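Local coordinates for N-terminal acetyltransferase-like protein (Chaetomium thermophilum, PDB 5NNP) that is probably the TPR-repeat auxiliary subunit of an N-terminal acetyltransferase of the NatA type, serving as the helical scaffold for its partner chains, at residues Q122-D127 / T519-Q524. Residues are numbered along the deposited sequence; the frame is centred on the assembly and turned at random.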
ATOM      1  N   GLN A 122     -21.659  -6.935  -2.310  1.00 30.32           N
ATOM      2  CA  GLN A 122     -21.804  -6.183  -3.547  1.00 38.72           C
ATOM      3  C   GLN A 122     -20.756  -5.081  -3.696  1.00 39.88           C
ATOM      4  O   GLN A 122     -20.206  -4.891  -4.788  1.00 34.36           O
ATOM      5  CB  GLN A 122     -23.196  -5.577  -3.645  1.00 36.38           C
ATOM      6  CG  GLN A 122     -24.262  -6.554  -4.059  1.00 41.87           C
ATOM      7  CD  GLN A 122     -25.658  -6.007  -3.813  1.00 40.78           C
ATOM      8  OE1 GLN A 122     -25.945  -5.444  -2.748  1.00 37.19           O
ATOM      9  NE2 GLN A 122     -26.532  -6.158  -4.803  1.00 31.15           N
ATOM     10  N   ILE A 123     -20.492  -4.339  -2.620  1.00 32.96           N
ATOM     11  CA  ILE A 123     -19.491  -3.285  -2.717  1.00 34.69           C
ATOM     12  C   ILE A 123     -18.094  -3.925  -2.808  1.00 35.75           C
ATOM     13  O   ILE A 123     -17.233  -3.440  -3.548  1.00 33.47           O
ATOM     14  CB  ILE A 123     -19.568  -2.275  -1.545  1.00 29.16           C
ATOM     15  CG1 ILE A 123     -18.637  -1.084  -1.801  1.00 28.84           C
ATOM     16  CG2 ILE A 123     -19.219  -2.930  -0.230  1.00 27.26           C
ATOM     17  CD1 ILE A 123     -18.794  -0.419  -3.190  1.00 22.78           C
ATOM     18  N   GLN A 124     -17.892  -5.034  -2.099  1.00 28.91           N
ATOM     19  CA  GLN A 124     -16.637  -5.774  -2.208  1.00 29.93           C
ATOM     20  C   GLN A 124     -16.316  -6.163  -3.651  1.00 32.43           C
ATOM     21  O   GLN A 124     -15.150  -6.240  -4.014  1.00 39.48           O
ATOM     22  CB  GLN A 124     -16.658  -7.042  -1.370  1.00 29.09           C
ATOM     23  CG  GLN A 124     -15.386  -7.879  -1.548  1.00 29.46           C
ATOM     24  CD  GLN A 124     -14.186  -7.271  -0.838  1.00 29.98           C
ATOM     25  OE1 GLN A 124     -14.330  -6.509   0.124  1.00 42.37           O
ATOM     26  NE2 GLN A 124     -13.003  -7.582  -1.317  1.00 27.34           N
ATOM     27  N   MET A 125     -17.339  -6.417  -4.467  1.00 27.25           N
ATOM     28  CA  MET A 125     -17.103  -6.793  -5.867  1.00 29.61           C
ATOM     29  C   MET A 125     -17.415  -5.642  -6.797  1.00 31.48           C
ATOM     30  O   MET A 125     -17.508  -5.820  -7.998  1.00 33.70           O
ATOM     31  CB  MET A 125     -17.930  -8.010  -6.283  1.00 31.96           C
ATOM     32  CG  MET A 125     -17.734  -9.222  -5.410  1.00 39.23           C
ATOM     33  SD  MET A 125     -16.020  -9.773  -5.376  1.00 45.70           S
ATOM     34  CE  MET A 125     -15.820 -10.313  -7.084  1.00 26.90           C
ATOM     35  N   ARG A 126     -17.565  -4.456  -6.230  1.00 27.62           N
ATOM     36  CA  ARG A 126     -17.822  -3.258  -7.013  1.00 38.53           C
ATOM     37  C   ARG A 126     -19.046  -3.414  -7.930  1.00 43.26           C
ATOM     38  O   ARG A 126     -19.077  -2.908  -9.052  1.00 43.02           O
ATOM     39  CB  ARG A 126     -16.571  -2.871  -7.813  1.00 24.87           C
ATOM     40  CG  ARG A 126     -15.275  -2.789  -6.979  1.00 29.67           C
ATOM     41  CD  ARG A 126     -15.324  -1.720  -5.872  1.00 30.05           C
ATOM     42  NE  ARG A 126     -14.011  -1.410  -5.284  1.00 29.82           N
ATOM     43  CZ  ARG A 126     -13.560  -1.846  -4.105  1.00 33.15           C
ATOM     44  NH1 ARG A 126     -14.295  -2.638  -3.331  1.00 30.49           N
ATOM     45  NH2 ARG A 126     -12.355  -1.483  -3.691  1.00 36.79           N
ATOM     46  N   ASP A 127     -20.065  -4.107  -7.431  1.00 41.96           N
ATOM     47  CA  ASP A 127     -21.401  -4.077  -8.039  1.00 33.24           C
ATOM     48  C   ASP A 127     -22.106  -2.811  -7.554  1.00 40.00           C
ATOM     49  O   ASP A 127     -22.910  -2.849  -6.613  1.00 41.82           O
ATOM     50  CB  ASP A 127     -22.181  -5.349  -7.667  1.00 27.86           C
ATOM     51  CG  ASP A 127     -23.601  -5.368  -8.196  1.00 35.22           C
ATOM     52  OD1 ASP A 127     -23.965  -4.560  -9.075  1.00 40.19           O
ATOM     53  OD2 ASP A 127     -24.367  -6.220  -7.714  1.00 48.21           O
ATOM     54  N   THR A 519      -5.074 -11.684  -0.227  1.00 36.73           N
ATOM     55  CA  THR A 519      -5.467 -11.376   1.136  1.00 33.15           C
ATOM     56  C   THR A 519      -5.705  -9.888   1.307  1.00 35.23           C
ATOM     57  O   THR A 519      -6.692  -9.466   1.901  1.00 30.30           O
ATOM     58  CB  THR A 519      -4.410 -11.818   2.128  1.00 33.00           C
ATOM     59  OG1 THR A 519      -4.322 -13.241   2.116  1.00 34.74           O
ATOM     60  CG2 THR A 519      -4.757 -11.325   3.542  1.00 23.22           C
ATOM     61  N   TRP A 520      -4.768  -9.105   0.793  1.00 35.63           N
ATOM     62  CA  TRP A 520      -4.859  -7.664   0.805  1.00 27.01           C
ATOM     63  C   TRP A 520      -6.164  -7.214   0.153  1.00 37.51           C
ATOM     64  O   TRP A 520      -6.814  -6.270   0.616  1.00 38.33           O
ATOM     65  CB  TRP A 520      -3.642  -7.084   0.091  1.00 21.00           C
ATOM     66  CG  TRP A 520      -2.385  -7.236   0.899  1.00 27.22           C
ATOM     67  CD1 TRP A 520      -2.277  -7.809   2.131  1.00 30.26           C
ATOM     68  CD2 TRP A 520      -1.067  -6.781   0.550  1.00 28.47           C
ATOM     69  NE1 TRP A 520      -0.975  -7.752   2.568  1.00 31.36           N
ATOM     70  CE2 TRP A 520      -0.215  -7.123   1.624  1.00 27.18           C
ATOM     71  CE3 TRP A 520      -0.522  -6.132  -0.567  1.00 33.04           C
ATOM     72  CZ2 TRP A 520       1.159  -6.841   1.610  1.00 27.31           C
ATOM     73  CZ3 TRP A 520       0.850  -5.846  -0.576  1.00 28.68           C
ATOM     74  CH2 TRP A 520       1.668  -6.197   0.506  1.00 28.63           C
ATOM     75  N   GLN A 521      -6.565  -7.910  -0.908  1.00 37.59           N
ATOM     76  CA  GLN A 521      -7.818  -7.567  -1.561  1.00 38.38           C
ATOM     77  C   GLN A 521      -9.019  -7.933  -0.695  1.00 34.84           C
ATOM     78  O   GLN A 521     -10.068  -7.310  -0.775  1.00 42.88           O
ATOM     79  CB  GLN A 521      -7.943  -8.258  -2.915  1.00 43.75           C
ATOM     80  CG  GLN A 521      -9.215  -7.854  -3.647  1.00 42.49           C
ATOM     81  CD  GLN A 521      -9.336  -8.453  -5.032  1.00 47.40           C
ATOM     82  OE1 GLN A 521      -8.440  -9.137  -5.522  1.00 50.19           O
ATOM     83  NE2 GLN A 521     -10.460  -8.196  -5.670  1.00 57.01           N
ATOM     84  N   GLU A 522      -8.861  -8.946   0.137  1.00 25.82           N
ATOM     85  CA  GLU A 522      -9.965  -9.430   0.933  1.00 29.66           C
ATOM     86  C   GLU A 522     -10.009  -8.667   2.265  1.00 37.56           C
ATOM     87  O   GLU A 522     -11.043  -8.624   2.949  1.00 33.26           O
ATOM     88  CB  GLU A 522      -9.842 -10.937   1.146  1.00 29.68           C
ATOM     89  CG  GLU A 522     -11.005 -11.539   1.909  1.00 45.35           C
ATOM     90  CD  GLU A 522     -10.955 -13.065   1.965  1.00 64.05           C
ATOM     91  OE1 GLU A 522     -11.736 -13.652   2.754  1.00 69.24           O
ATOM     92  OE2 GLU A 522     -10.151 -13.677   1.215  1.00 64.11           O
ATOM     93  N   ASP A 523      -8.886  -8.036   2.595  1.00 28.44           N
ATOM     94  CA  ASP A 523      -8.746  -7.289   3.840  1.00 33.50           C
ATOM     95  C   ASP A 523      -9.715  -6.107   3.948  1.00 35.91           C
ATOM     96  O   ASP A 523     -10.090  -5.706   5.045  1.00 35.30           O
ATOM     97  CB  ASP A 523      -7.302  -6.789   4.003  1.00 27.26           C
ATOM     98  CG  ASP A 523      -6.388  -7.850   4.588  1.00 30.01           C
ATOM     99  OD1 ASP A 523      -6.923  -8.814   5.182  1.00 34.79           O
ATOM    100  OD2 ASP A 523      -5.147  -7.728   4.465  1.00 29.15           O
ATOM    101  N   GLN A 524     -10.128  -5.559   2.813  1.00 36.51           N
ATOM    102  CA  GLN A 524     -11.005  -4.398   2.811  1.00 34.94           C
ATOM    103  C   GLN A 524     -12.449  -4.785   3.198  1.00 41.14           C
ATOM    104  O   GLN A 524     -13.308  -3.920   3.374  1.00 43.90           O
ATOM    105  CB  GLN A 524     -10.982  -3.748   1.436  1.00 30.80           C
ATOM    106  CG  GLN A 524     -11.626  -4.652   0.402  1.00 43.14           C
ATOM    107  CD  GLN A 524     -11.601  -4.085  -1.003  1.00 40.37           C
ATOM    108  OE1 GLN A 524     -11.964  -2.932  -1.236  1.00 36.45           O
ATOM    109  NE2 GLN A 524     -11.183  -4.903  -1.948  1.00 33.84           N
TER
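Gln521 offers its backbone O to the side-chain amide of Gln124, whose NE2 donates to it over 3.0 Å, nearly in its own amide plane. Glutamine suits position 124 because its amide can donate through NE2 and also accept through OE1, here from His528. Glu522 only edges the contact, its CA 4.2 Å from Gln124 NE2, while its carboxylate pairs with Lys92. Gln524 CG sits 3.3 Å from Gln124 OE1, and the two amide planes stand 83° apart. Gln524 OE1 receives both terminal nitrogens of Arg126, tip to tip: NH2 at 2.9 Å in the carbonyl plane, on a lone pair, and NH1 at 3.1 Å from above that plane. Arginine suits this place because its flat, many-donor guanidinium can also serve Ile123 O through NH1, Val544 O through NH2, and Asp548 through an NE salt bridge. An alanine here would probably leave Gln524 OE1 without either donor and Asp548 without its charged mate. Arg126, at positive phi (55°), is the C′ residue of a Schellman motif ending helix 112-124, a helix terminus here docked against the 519-524 segment within an alpha-helical, TPR-type superhelix.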